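Chitinase (Chromobacterium violaceum, PDB 4TXG) probably hydrolyses the glycosidic bonds of chitin as a family 18 glycoside hydrolase. Local coordinates at residues G534-A539 with Q619-I624; P700-A705 with L761-P766. One frame throughout, in Å; residues are numbered along the deposited sequence.

Contact 1: residues G534-A539 with Q619-I624; sequences GSYLAA and QGEYFI
Glu621 reaches from its strand into the type I turn Gly534-Leu537 and grips Ser535 with both carboxylate oxygens. OE1 accepts a hydrogen bond from the backbone N of Ser535 at 2.9 Å on its syn lone pair, with an N-H...O angle of 159°. OE2 takes the hydroxyl, Ser535 OG, in a short bond of 2.5 Å, again on the syn side but 27° out of the carboxylate plane. Ser535 OG lies between its own N and carbonyl carbon, which brings the hydroxyl to the same carboxylate that its backbone N meets; OG also has a weak hydrogen bond with Arg615 NH2. OE1 is linked to the N-H of Gly534 through a water, which accepts from Gly534 N at 3.1 Å and donates to Glu621 OE1 at 2.8 Å. OE2 also forms a salt bridge with NE of Arg615, which should help to keep the carboxylate ionised. Beside this polar grip, the Tyr536 ring slides past Phe623, CD2 lying 3.7 Å from Phe623 CD1; the planes are tilted by 29° but so offset that the rings barely overlap. Tyr622 O approaches the edge of the Tyr536 ring at CE2, while Gly534 CA lies over one face, towards the rim. The phenol OH is hydrogen-bonded to His524 and Asn527 of helix 522-530. A carboxylate accepting from the backbone N and hydroxyl of one turn residue thus joins a type I beta turn to the antiparallel strand pair 609-612/621-624 at the periphery of the TIM-barrel region.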
loop_
_atom_site.group_PDB
_atom_site.type_symbol
_atom_site.label_atom_id
_atom_site.label_comp_id
_atom_site.label_asym_id
_atom_site.label_seq_id
_atom_site.Cartn_x
_atom_site.Cartn_y
_atom_site.Cartn_z
ATOM N N GLY A 534 19.828 -16.397 -19.977
ATOM C CA GLY A 534 19.230 -17.140 -18.877
ATOM C C GLY A 534 18.944 -18.591 -19.237
ATOM O O GLY A 534 18.170 -18.872 -20.150
ATOM N N SER A 535 19.564 -19.517 -18.513
ATOM C CA SER A 535 19.430 -20.944 -18.811
ATOM C C SER A 535 18.043 -21.490 -18.459
ATOM O O SER A 535 17.683 -22.601 -18.857
ATOM C CB SER A 535 20.494 -21.745 -18.061
ATOM O OG SER A 535 20.302 -21.639 -16.661
ATOM N N TYR A 536 17.283 -20.701 -17.706
ATOM C CA TYR A 536 15.945 -21.057 -17.240
ATOM C C TYR A 536 14.826 -20.786 -18.255
ATOM O O TYR A 536 13.665 -21.068 -17.977
ATOM C CB TYR A 536 15.648 -20.280 -15.947
ATOM C CG TYR A 536 16.129 -18.843 -16.044
ATOM C CD1 TYR A 536 15.436 -17.914 -16.808
ATOM C CD2 TYR A 536 17.306 -18.435 -15.421
ATOM C CE1 TYR A 536 15.886 -16.605 -16.944
ATOM C CE2 TYR A 536 17.760 -17.125 -15.535
ATOM C CZ TYR A 536 17.048 -16.217 -16.302
ATOM O OH TYR A 536 17.501 -14.922 -16.426
ATOM N N LEU A 537 15.154 -20.217 -19.413
ATOM C CA LEU A 537 14.106 -19.809 -20.352
ATOM C C LEU A 537 13.203 -20.973 -20.752
ATOM O O LEU A 537 11.979 -20.842 -20.756
ATOM C CB LEU A 537 14.703 -19.173 -21.610
ATOM C CG LEU A 537 15.305 -17.772 -21.493
ATOM C CD1 LEU A 537 15.689 -17.259 -22.877
ATOM C CD2 LEU A 537 14.361 -16.780 -20.772
ATOM N N ALA A 538 13.813 -22.107 -21.083
ATOM C CA ALA A 538 13.056 -23.277 -21.515
ATOM C C ALA A 538 12.107 -23.746 -20.411
ATOM O O ALA A 538 10.989 -24.187 -20.691
ATOM C CB ALA A 538 13.997 -24.404 -21.932
ATOM N N ALA A 539 12.536 -23.614 -19.157
ATOM C CA ALA A 539 11.708 -24.027 -18.023
ATOM C C ALA A 539 10.445 -23.174 -17.891
ATOM O O ALA A 539 9.476 -23.601 -17.257
ATOM C CB ALA A 539 12.520 -23.979 -16.726
ATOM N N GLN A 619 29.500 -21.434 -16.026
ATOM C CA GLN A 619 29.838 -20.098 -16.507
ATOM C C GLN A 619 29.203 -19.028 -15.619
ATOM O O GLN A 619 29.736 -17.924 -15.476
ATOM C CB GLN A 619 29.388 -19.918 -17.956
ATOM C CG GLN A 619 30.103 -20.835 -18.937
ATOM C CD GLN A 619 29.574 -20.705 -20.350
ATOM O OE1 GLN A 619 28.373 -20.545 -20.564
ATOM N NE2 GLN A 619 30.473 -20.769 -21.324
ATOM N N GLY A 620 28.066 -19.365 -15.022
ATOM C CA GLY A 620 27.423 -18.473 -14.075
ATOM C C GLY A 620 26.327 -17.621 -14.689
ATOM O O GLY A 620 26.352 -17.328 -15.887
ATOM N N GLU A 621 25.369 -17.234 -13.851
ATOM C CA GLU A 621 24.291 -16.313 -14.213
ATOM C C GLU A 621 23.579 -15.890 -12.939
ATOM O O GLU A 621 23.765 -16.508 -11.887
ATOM C CB GLU A 621 23.295 -16.960 -15.182
ATOM C CG GLU A 621 22.438 -18.054 -14.543
ATOM C CD GLU A 621 21.577 -18.800 -15.553
ATOM O OE1 GLU A 621 21.706 -18.531 -16.769
ATOM O OE2 GLU A 621 20.777 -19.665 -15.129
ATOM N N TYR A 622 22.768 -14.839 -13.022
ATOM C CA TYR A 622 21.921 -14.468 -11.899
ATOM C C TYR A 622 20.696 -15.369 -11.823
ATOM O O TYR A 622 20.191 -15.851 -12.832
ATOM C CB TYR A 622 21.467 -13.011 -11.994
ATOM C CG TYR A 622 22.556 -11.998 -11.739
ATOM C CD1 TYR A 622 22.863 -11.595 -10.446
ATOM C CD2 TYR A 622 23.269 -11.436 -12.794
ATOM C CE1 TYR A 622 23.856 -10.659 -10.203
ATOM C CE2 TYR A 622 24.261 -10.486 -12.564
ATOM C CZ TYR A 622 24.549 -10.109 -11.266
ATOM O OH TYR A 622 25.536 -9.183 -11.024
ATOM N N PHE A 623 20.212 -15.581 -10.610
ATOM C CA PHE A 623 19.025 -16.391 -10.410
ATOM C C PHE A 623 18.440 -15.961 -9.079
ATOM O O PHE A 623 18.870 -14.954 -8.504
ATOM C CB PHE A 623 19.368 -17.887 -10.438
ATOM C CG PHE A 623 18.170 -18.797 -10.629
ATOM C CD1 PHE A 623 17.354 -18.668 -11.744
ATOM C CD2 PHE A 623 17.877 -19.779 -9.696
ATOM C CE1 PHE A 623 16.255 -19.500 -11.924
ATOM C CE2 PHE A 623 16.788 -20.621 -9.869
ATOM C CZ PHE A 623 15.977 -20.478 -10.984
ATOM N N ILE A 624 17.469 -16.725 -8.599
ATOM C CA ILE A 624 16.782 -16.428 -7.355
ATOM C C ILE A 624 17.768 -16.266 -6.200
ATOM O O ILE A 624 18.647 -17.109 -6.004
ATOM C CB ILE A 624 15.780 -17.549 -7.026
ATOM C CG1 ILE A 624 14.688 -17.619 -8.099
ATOM C CG2 ILE A 624 15.207 -17.368 -5.631
ATOM C CD1 ILE A 624 13.759 -18.831 -7.941
HETATM O O HOH W 1 22.659 -17.438 -19.160
#

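Contact 2: residues P700-A705 with L761-P766; sequences PTSAPA and LPISGP
Pro700 and Ile763 cross at about a right angle, the pyrrolidine CG resting 3.6 Å from Ile763 CB while its CD meets the carbonyl oxygen of Ser764 at the same distance. Ile763 CG2 is anti to its carbonyl carbon, and this methyl touches Ala703 CB at 3.5 Å, so one isoleucine packs against both ends of the type I turn Pro700-Ala703. A second crossing, also near a right angle, sets Pro704 CD 4.2 Å from Leu761 CB. Leu761 in turn lies against the turn's backbone, its CB 3.4 Å from Ser702 O, an oxygen that is hydrogen-bonded to Trp443 of helix 441-448. Between the two apolar crossings, with its chi1 at 55°, Ser702 OG is turned to Pro762 O and donates to it at 2.9 Å. The hydroxyl meets that oxygen in the carbonyl plane, at a C=O...O angle of 148°. Helix 441-448 borders the junction as well, with Tyr447 touching both Ser702 and Pro762. The contact is therefore mainly apolar and proline-rich, with one directional bond fixing the turn against the other loop; Leu761 N and O are buried without polar partners, a likely energetic cost that the close packing would have to offset.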
loop_
_atom_site.group_PDB
_atom_site.type_symbol
_atom_site.label_atom_id
_atom_site.label_comp_id
_atom_site.label_asym_id
_atom_site.label_seq_id
_atom_site.Cartn_x
_atom_site.Cartn_y
_atom_site.Cartn_z
ATOM N N PRO A 700 -1.588 17.128 5.266
ATOM C CA PRO A 700 -0.330 16.611 4.707
ATOM C C PRO A 700 0.091 17.395 3.466
ATOM O O PRO A 700 -0.754 17.951 2.763
ATOM C CB PRO A 700 -0.664 15.158 4.357
ATOM C CG PRO A 700 -2.163 15.165 4.119
ATOM C CD PRO A 700 -2.705 16.178 5.117
ATOM N N THR A 701 1.394 17.441 3.221
ATOM C CA THR A 701 1.948 18.206 2.110
ATOM C C THR A 701 1.724 17.548 0.746
ATOM O O THR A 701 2.249 18.012 -0.261
ATOM C CB THR A 701 3.458 18.413 2.300
ATOM O OG1 THR A 701 4.063 17.148 2.610
ATOM C CG2 THR A 701 3.728 19.409 3.443
ATOM N N SER A 702 0.973 16.453 0.724
ATOM C CA SER A 702 0.512 15.879 -0.538
ATOM C C SER A 702 -0.350 16.891 -1.300
ATOM O O SER A 702 -0.376 16.882 -2.535
ATOM C CB SER A 702 -0.272 14.573 -0.287
ATOM O OG SER A 702 -1.343 14.783 0.638
ATOM N N ALA A 703 -1.033 17.775 -0.569
ATOM C CA ALA A 703 -1.792 18.857 -1.201
ATOM C C ALA A 703 -0.983 20.129 -1.129
ATOM O O ALA A 703 -0.316 20.386 -0.122
ATOM C CB ALA A 703 -3.149 19.056 -0.523
ATOM N N PRO A 704 -1.032 20.933 -2.197
ATOM C CA PRO A 704 -0.349 22.229 -2.212
ATOM C C PRO A 704 -0.823 23.111 -1.068
ATOM O O PRO A 704 -1.955 22.975 -0.611
ATOM C CB PRO A 704 -0.749 22.830 -3.564
ATOM C CG PRO A 704 -1.175 21.683 -4.396
ATOM C CD PRO A 704 -1.714 20.642 -3.470
ATOM N N ALA A 705 0.031 24.019 -0.616
ATOM C CA ALA A 705 -0.282 24.794 0.581
ATOM C C ALA A 705 -1.172 25.996 0.269
ATOM O O ALA A 705 -0.976 27.083 0.811
ATOM C CB ALA A 705 1.012 25.252 1.257
ATOM N N LEU A 761 -4.922 18.395 -4.367
ATOM C CA LEU A 761 -4.527 16.992 -4.473
ATOM C C LEU A 761 -5.023 16.248 -3.238
ATOM O O LEU A 761 -5.265 16.868 -2.195
ATOM C CB LEU A 761 -3.009 16.844 -4.629
ATOM C CG LEU A 761 -2.446 17.175 -6.023
ATOM C CD1 LEU A 761 -0.919 17.283 -5.989
ATOM C CD2 LEU A 761 -2.884 16.136 -7.043
ATOM N N PRO A 762 -5.175 14.917 -3.340
ATOM C CA PRO A 762 -5.759 14.178 -2.215
ATOM C C PRO A 762 -4.979 14.281 -0.907
ATOM O O PRO A 762 -3.750 14.428 -0.907
ATOM C CB PRO A 762 -5.766 12.733 -2.725
ATOM C CG PRO A 762 -5.944 12.891 -4.224
ATOM C CD PRO A 762 -5.056 14.076 -4.547
ATOM N N ILE A 763 -5.723 14.210 0.200
ATOM C CA ILE A 763 -5.157 14.127 1.542
ATOM C C ILE A 763 -5.865 13.038 2.336
ATOM O O ILE A 763 -7.003 12.661 2.021
ATOM C CB ILE A 763 -5.294 15.463 2.329
ATOM C CG1 ILE A 763 -6.766 15.728 2.646
ATOM C CG2 ILE A 763 -4.660 16.634 1.551
ATOM C CD1 ILE A 763 -7.015 16.978 3.482
ATOM N N SER A 764 -5.180 12.517 3.350
ATOM C CA SER A 764 -5.827 11.721 4.385
ATOM C C SER A 764 -5.856 12.569 5.654
ATOM O O SER A 764 -5.286 13.671 5.691
ATOM C CB SER A 764 -5.107 10.387 4.623
ATOM O OG SER A 764 -3.783 10.576 5.099
ATOM N N GLY A 765 -6.519 12.074 6.684
ATOM C CA GLY A 765 -6.708 12.862 7.887
ATOM C C GLY A 765 -7.827 13.873 7.695
ATOM O O GLY A 765 -8.920 13.507 7.268
ATOM N N PRO A 766 -7.582 15.149 8.028
ATOM C CA PRO A 766 -6.390 15.734 8.659
ATOM C C PRO A 766 -6.141 15.189 10.072
ATOM O O PRO A 766 -6.830 14.264 10.520
ATOM C CB PRO A 766 -6.717 17.236 8.710
ATOM C CG PRO A 766 -7.762 17.447 7.654
ATOM C CD PRO A 766 -8.574 16.180 7.662
#

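How the contacts relate
Read from the N terminus, the chain first builds most of the parallel barrel sheet, and only then reaches residues 534-539, after helix 522-530. Contact 1 closes when strand 621-624 returns to them, bracketing a loop that holds strands 556-560, 565-570 and 575-578, helix 582-594, the barrel strand 599-603 and strand 609-612. Contact 2 opens at the end of strand 694-700 and closes at 761-766, just before strand 767-773, around a helix-free excursion of loops and strands 708-709, 716-719, 734-740 and 752-758. The two loops stand in series, neither nested nor crossed. Their centres lie about 46 Å apart on opposite sides of the chain's centre: contact 1 joins the loop after helix 522-530 to strand pair 609-612/621-624, contact 2 two C-terminal loops beside helix 441-448.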